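Local coordinates for SusD-like carbohydrate binding protein (Bacteroides vulgatus, PDB 3LEW) that probably binds carbohydrate at the bacterial outer membrane as a SusD-family protein, consistent with a role in nutrient uptake, at residues Y174-I188 against N202-A216. Numbering follows the deposited sequence.
Sequences YAQSINDLEEALELI and NEVVLGILSRACLYA
Leu206, whose CD2 methyl lies 3.6 Å from Leu185 CD1, has its carbonyl O gripped twice: Ser210 N and Ser210 OG approach from opposite faces of its plane, OG at 2.8 Å from Leu206 O and tilted 34° out of that plane. Between the helices the contact is carried mainly by apolar side chains. Their local axes approach to 9.4 Å and run nearly antiparallel, at 158°. Packing is knobs-into-holes in both directions: Leu185 fits among Asn202, Val205, Leu206 and Leu209, while Leu209 fits among Ile178, Leu181, Glu182 and Leu185. With CG anti to the backbone N (chi1 -169°), Leu185 swings its methyls inward, and CD2 reaches Leu209 CD1 at 3.9 Å. The side chains of Leu181 and Ile208 cross at about a right angle, Leu181 CD1 lying 3.6 Å from Ile208 CG2. At the far end the Tyr174 ring lies over Ala216, with Ala216 CA 4.1 Å above its centre, and Tyr174 OH comes 3.3 Å from Tyr215 CB. An alanine in place of Tyr174 is likely to leave Ala216 and Tyr215 CB without their aromatic cover. This helical hairpin, consistent with the family's TPR-like architecture, is flanked by helix 111-135 against helix 170-187, and by helix 219-232 and strand 254-258 against helix 202-215.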
loop_
_atom_site.group_PDB
_atom_site.type_symbol
_atom_site.label_atom_id
_atom_site.label_comp_id
_atom_site.label_asym_id
_atom_site.label_seq_id
_atom_site.Cartn_x
_atom_site.Cartn_y
_atom_site.Cartn_z
ATOM N N TYR A 174 -2.518 1.998 16.784
ATOM C CA TYR A 174 -3.062 0.689 16.345
ATOM C C TYR A 174 -4.405 0.358 17.042
ATOM O O TYR A 174 -5.345 -0.090 16.381
ATOM C CB TYR A 174 -2.042 -0.445 16.503
ATOM C CG TYR A 174 -1.118 -0.647 15.317
ATOM C CD1 TYR A 174 -1.618 -1.012 14.064
ATOM C CD2 TYR A 174 0.253 -0.557 15.477
ATOM C CE1 TYR A 174 -0.796 -1.203 12.980
ATOM C CE2 TYR A 174 1.107 -0.753 14.387
ATOM C CZ TYR A 174 0.570 -1.108 13.158
ATOM O OH TYR A 174 1.377 -1.322 12.068
ATOM N N ALA A 175 -4.513 0.561 18.358
ATOM C CA ALA A 175 -5.719 0.236 19.092
ATOM C C ALA A 175 -6.909 1.097 18.606
ATOM O O ALA A 175 -8.035 0.624 18.516
ATOM C CB ALA A 175 -5.511 0.378 20.625
ATOM N N GLN A 176 -6.621 2.364 18.294
ATOM C CA GLN A 176 -7.624 3.292 17.770
ATOM C C GLN A 176 -8.122 2.802 16.415
ATOM O O GLN A 176 -9.317 2.748 16.191
ATOM C CB GLN A 176 -7.034 4.715 17.630
ATOM C CG GLN A 176 -8.025 5.786 17.133
ATOM C CD GLN A 176 -9.141 6.012 18.120
ATOM O OE1 GLN A 176 -8.881 6.213 19.317
ATOM N NE2 GLN A 176 -10.393 5.964 17.651
ATOM N N SER A 177 -7.215 2.390 15.550
ATOM C CA SER A 177 -7.597 1.868 14.231
ATOM C C SER A 177 -8.517 0.660 14.359
ATOM O O SER A 177 -9.637 0.614 13.792
ATOM C CB SER A 177 -6.345 1.487 13.451
ATOM O OG SER A 177 -6.653 0.913 12.197
ATOM N N ILE A 178 -8.070 -0.319 15.140
ATOM C CA ILE A 178 -8.815 -1.553 15.334
ATOM C C ILE A 178 -10.167 -1.265 15.983
ATOM O O ILE A 178 -11.192 -1.785 15.509
ATOM C CB ILE A 178 -8.008 -2.575 16.094
ATOM C CG1 ILE A 178 -6.809 -3.045 15.247
ATOM C CG2 ILE A 178 -8.845 -3.795 16.510
ATOM C CD1 ILE A 178 -5.738 -3.783 16.062
ATOM N N ASN A 179 -10.206 -0.388 16.998
ATOM C CA ASN A 179 -11.481 -0.073 17.619
ATOM C C ASN A 179 -12.486 0.587 16.682
ATOM O O ASN A 179 -13.679 0.217 16.685
ATOM C CB ASN A 179 -11.294 0.779 18.848
ATOM C CG ASN A 179 -12.498 0.760 19.739
ATOM O OD1 ASN A 179 -12.824 -0.273 20.380
ATOM N ND2 ASN A 179 -13.171 1.894 19.821
ATOM N N ASP A 180 -12.020 1.546 15.884
ATOM C CA ASP A 180 -12.865 2.196 14.878
ATOM C C ASP A 180 -13.425 1.174 13.902
ATOM O O ASP A 180 -14.603 1.218 13.574
ATOM C CB ASP A 180 -12.062 3.242 14.078
ATOM C CG ASP A 180 -11.780 4.530 14.844
ATOM O OD1 ASP A 180 -12.321 4.698 15.973
ATOM O OD2 ASP A 180 -10.989 5.374 14.285
ATOM N N LEU A 181 -12.579 0.271 13.426
ATOM C CA LEU A 181 -12.983 -0.731 12.449
ATOM C C LEU A 181 -13.942 -1.809 13.061
ATOM O O LEU A 181 -14.919 -2.237 12.410
ATOM C CB LEU A 181 -11.738 -1.378 11.850
ATOM C CG LEU A 181 -10.974 -0.472 10.862
ATOM C CD1 LEU A 181 -9.504 -0.902 10.729
ATOM C CD2 LEU A 181 -11.629 -0.435 9.485
ATOM N N GLU A 182 -13.746 -2.147 14.345
ATOM C CA GLU A 182 -14.637 -3.100 14.996
ATOM C C GLU A 182 -15.987 -2.440 15.215
ATOM O O GLU A 182 -17.010 -3.105 15.120
ATOM C CB GLU A 182 -14.059 -3.644 16.334
ATOM C CG GLU A 182 -12.881 -4.587 16.081
ATOM C CD GLU A 182 -12.267 -5.137 17.327
ATOM O OE1 GLU A 182 -12.352 -4.455 18.401
ATOM O OE2 GLU A 182 -11.744 -6.274 17.247
ATOM N N GLU A 183 -15.993 -1.149 15.552
ATOM C CA GLU A 183 -17.274 -0.414 15.668
ATOM C C GLU A 183 -18.011 -0.336 14.319
ATOM O O GLU A 183 -19.225 -0.522 14.255
ATOM C CB GLU A 183 -17.027 0.985 16.199
ATOM C CG GLU A 183 -16.805 0.952 17.669
ATOM C CD GLU A 183 -16.645 2.332 18.345
ATOM O OE1 GLU A 183 -16.789 3.392 17.662
ATOM O OE2 GLU A 183 -16.365 2.323 19.591
ATOM N N ALA A 184 -17.254 -0.078 13.252
ATOM C CA ALA A 184 -17.800 -0.099 11.884
ATOM C C ALA A 184 -18.383 -1.450 11.503
ATOM O O ALA A 184 -19.427 -1.523 10.847
ATOM C CB ALA A 184 -16.744 0.317 10.885
ATOM N N LEU A 185 -17.681 -2.516 11.862
ATOM C CA LEU A 185 -18.157 -3.857 11.536
ATOM C C LEU A 185 -19.545 -4.138 12.109
ATOM O O LEU A 185 -20.349 -4.805 11.480
ATOM C CB LEU A 185 -17.180 -4.929 12.005
ATOM C CG LEU A 185 -17.415 -6.350 11.503
ATOM C CD1 LEU A 185 -17.136 -6.420 10.032
ATOM C CD2 LEU A 185 -16.491 -7.332 12.279
ATOM N N GLU A 186 -19.813 -3.679 13.320
ATOM C CA GLU A 186 -21.115 -3.857 13.957
ATOM C C GLU A 186 -22.210 -3.002 13.305
ATOM O O GLU A 186 -23.391 -3.366 13.305
ATOM C CB GLU A 186 -20.990 -3.525 15.442
ATOM C CG GLU A 186 -22.268 -3.701 16.273
ATOM C CD GLU A 186 -22.705 -5.155 16.461
ATOM O OE1 GLU A 186 -22.000 -6.092 16.014
ATOM O OE2 GLU A 186 -23.784 -5.354 17.073
ATOM N N LEU A 187 -21.822 -1.842 12.798
ATOM C CA LEU A 187 -22.758 -0.861 12.246
ATOM C C LEU A 187 -23.159 -1.127 10.798
ATOM O O LEU A 187 -24.283 -0.843 10.422
ATOM C CB LEU A 187 -22.178 0.556 12.343
ATOM C CG LEU A 187 -22.184 1.181 13.741
ATOM C CD1 LEU A 187 -21.201 2.379 13.847
ATOM C CD2 LEU A 187 -23.635 1.588 14.134
ATOM N N ILE A 188 -22.248 -1.644 9.978
ATOM C CA ILE A 188 -22.588 -1.902 8.580
ATOM C C ILE A 188 -23.148 -3.322 8.438
ATOM O O ILE A 188 -22.445 -4.278 8.615
ATOM C CB ILE A 188 -21.394 -1.660 7.649
ATOM C CG1 ILE A 188 -20.787 -0.267 7.864
ATOM C CG2 ILE A 188 -21.801 -1.867 6.154
ATOM C CD1 ILE A 188 -19.438 0.004 7.083
ATOM N N ASN A 202 -19.455 -4.384 4.455
ATOM C CA ASN A 202 -19.021 -5.334 5.489
ATOM C C ASN A 202 -17.733 -6.041 5.072
ATOM O O ASN A 202 -16.841 -6.154 5.880
ATOM C CB ASN A 202 -20.161 -6.303 5.846
ATOM C CG ASN A 202 -19.834 -7.202 7.091
ATOM O OD1 ASN A 202 -20.161 -6.854 8.242
ATOM N ND2 ASN A 202 -19.220 -8.313 6.843
ATOM N N GLU A 203 -17.645 -6.519 3.837
ATOM C CA GLU A 203 -16.438 -7.204 3.370
ATOM C C GLU A 203 -15.183 -6.323 3.438
ATOM O O GLU A 203 -14.105 -6.772 3.853
ATOM C CB GLU A 203 -16.654 -7.752 1.953
ATOM C CG GLU A 203 -15.413 -8.417 1.414
ATOM C CD GLU A 203 -15.575 -9.035 0.039
ATOM O OE1 GLU A 203 -16.627 -8.865 -0.578
ATOM O OE2 GLU A 203 -14.621 -9.686 -0.412
ATOM N N VAL A 204 -15.315 -5.071 3.003
ATOM C CA VAL A 204 -14.202 -4.128 3.048
ATOM C C VAL A 204 -13.741 -3.944 4.482
ATOM O O VAL A 204 -12.547 -4.024 4.760
ATOM C CB VAL A 204 -14.500 -2.766 2.376
ATOM C CG1 VAL A 204 -13.288 -1.781 2.529
ATOM C CG2 VAL A 204 -14.858 -2.931 0.876
ATOM N N VAL A 205 -14.691 -3.755 5.417
ATOM C CA VAL A 205 -14.324 -3.631 6.841
ATOM C C VAL A 205 -13.558 -4.883 7.349
ATOM O O VAL A 205 -12.539 -4.751 8.016
ATOM C CB VAL A 205 -15.535 -3.328 7.714
ATOM C CG1 VAL A 205 -15.114 -3.261 9.203
ATOM C CG2 VAL A 205 -16.203 -1.971 7.291
ATOM N N LEU A 206 -14.045 -6.085 7.038
ATOM C CA LEU A 206 -13.366 -7.298 7.450
ATOM C C LEU A 206 -11.933 -7.300 6.908
ATOM O O LEU A 206 -10.998 -7.713 7.608
ATOM C CB LEU A 206 -14.114 -8.557 6.945
ATOM C CG LEU A 206 -15.427 -8.910 7.658
ATOM C CD1 LEU A 206 -16.138 -10.025 6.897
ATOM C CD2 LEU A 206 -15.144 -9.332 9.158
ATOM N N GLY A 207 -11.757 -6.841 5.666
ATOM C CA GLY A 207 -10.446 -6.890 5.063
ATOM C C GLY A 207 -9.505 -5.903 5.735
ATOM O O GLY A 207 -8.320 -6.233 6.029
ATOM N N ILE A 208 -9.968 -4.656 5.921
ATOM C CA ILE A 208 -9.070 -3.664 6.567
ATOM C C ILE A 208 -8.767 -4.084 8.024
ATOM O O ILE A 208 -7.621 -3.925 8.530
ATOM C CB ILE A 208 -9.641 -2.220 6.575
ATOM C CG1 ILE A 208 -10.020 -1.764 5.168
ATOM C CG2 ILE A 208 -8.593 -1.257 7.244
ATOM C CD1 ILE A 208 -11.066 -0.561 5.154
ATOM N N LEU A 209 -9.778 -4.646 8.700
ATOM C CA LEU A 209 -9.578 -5.206 10.054
ATOM C C LEU A 209 -8.532 -6.293 10.081
ATOM O O LEU A 209 -7.705 -6.346 11.022
ATOM C CB LEU A 209 -10.867 -5.824 10.618
ATOM C CG LEU A 209 -11.656 -5.038 11.613
ATOM C CD1 LEU A 209 -12.921 -5.815 11.939
ATOM C CD2 LEU A 209 -10.819 -4.723 12.854
ATOM N N SER A 210 -8.584 -7.180 9.082
ATOM C CA SER A 210 -7.621 -8.287 8.954
ATOM C C SER A 210 -6.210 -7.747 8.857
ATOM O O SER A 210 -5.278 -8.229 9.528
ATOM C CB SER A 210 -7.930 -9.107 7.670
ATOM O OG SER A 210 -9.164 -9.778 7.860
ATOM N N ARG A 211 -6.030 -6.746 7.983
ATOM C CA ARG A 211 -4.748 -6.095 7.809
ATOM C C ARG A 211 -4.285 -5.418 9.118
ATOM O O ARG A 211 -3.172 -5.612 9.595
ATOM C CB ARG A 211 -4.856 -5.046 6.688
ATOM C CG ARG A 211 -3.525 -4.413 6.348
ATOM C CD ARG A 211 -3.690 -3.267 5.347
ATOM N NE ARG A 211 -4.089 -3.734 4.014
ATOM C CZ ARG A 211 -4.317 -2.910 2.970
ATOM N NH1 ARG A 211 -4.251 -1.588 3.105
ATOM N NH2 ARG A 211 -4.660 -3.402 1.778
ATOM N N ALA A 212 -5.160 -4.608 9.685
ATOM C CA ALA A 212 -4.817 -3.863 10.903
ATOM C C ALA A 212 -4.441 -4.764 12.072
ATOM O O ALA A 212 -3.456 -4.508 12.792
ATOM C CB ALA A 212 -5.994 -2.897 11.302
ATOM N N CYS A 213 -5.203 -5.847 12.248
ATOM C CA CYS A 213 -4.929 -6.775 13.283
ATOM C C CYS A 213 -3.654 -7.530 13.053
ATOM O O CYS A 213 -2.924 -7.740 13.998
ATOM C CB CYS A 213 -6.087 -7.739 13.476
ATOM S SG CYS A 213 -7.576 -6.943 14.190
ATOM N N LEU A 214 -3.357 -7.886 11.813
ATOM C CA LEU A 214 -2.054 -8.478 11.510
ATOM C C LEU A 214 -0.894 -7.544 11.883
ATOM O O LEU A 214 0.084 -7.966 12.530
ATOM C CB LEU A 214 -1.961 -8.881 10.031
ATOM C CG LEU A 214 -0.677 -9.653 9.676
ATOM C CD1 LEU A 214 -0.866 -11.131 10.089
ATOM C CD2 LEU A 214 -0.361 -9.557 8.149
ATOM N N TYR A 215 -0.964 -6.285 11.428
ATOM C CA TYR A 215 0.107 -5.347 11.667
ATOM C C TYR A 215 0.309 -5.036 13.145
ATOM O O TYR A 215 1.442 -4.847 13.582
ATOM C CB TYR A 215 -0.153 -4.054 10.899
ATOM C CG TYR A 215 -0.126 -4.146 9.385
ATOM C CD1 TYR A 215 0.062 -5.346 8.700
ATOM C CD2 TYR A 215 -0.297 -2.997 8.625
ATOM C CE1 TYR A 215 0.087 -5.382 7.322
ATOM C CE2 TYR A 215 -0.258 -3.052 7.253
ATOM C CZ TYR A 215 -0.068 -4.227 6.604
ATOM O OH TYR A 215 -0.095 -4.259 5.217
ATOM N N ALA A 216 -0.785 -5.049 13.903
ATOM C CA ALA A 216 -0.784 -4.873 15.353
ATOM C C ALA A 216 -0.394 -6.124 16.162
ATOM O O ALA A 216 -0.358 -6.071 17.400
ATOM C CB ALA A 216 -2.189 -4.355 15.821
#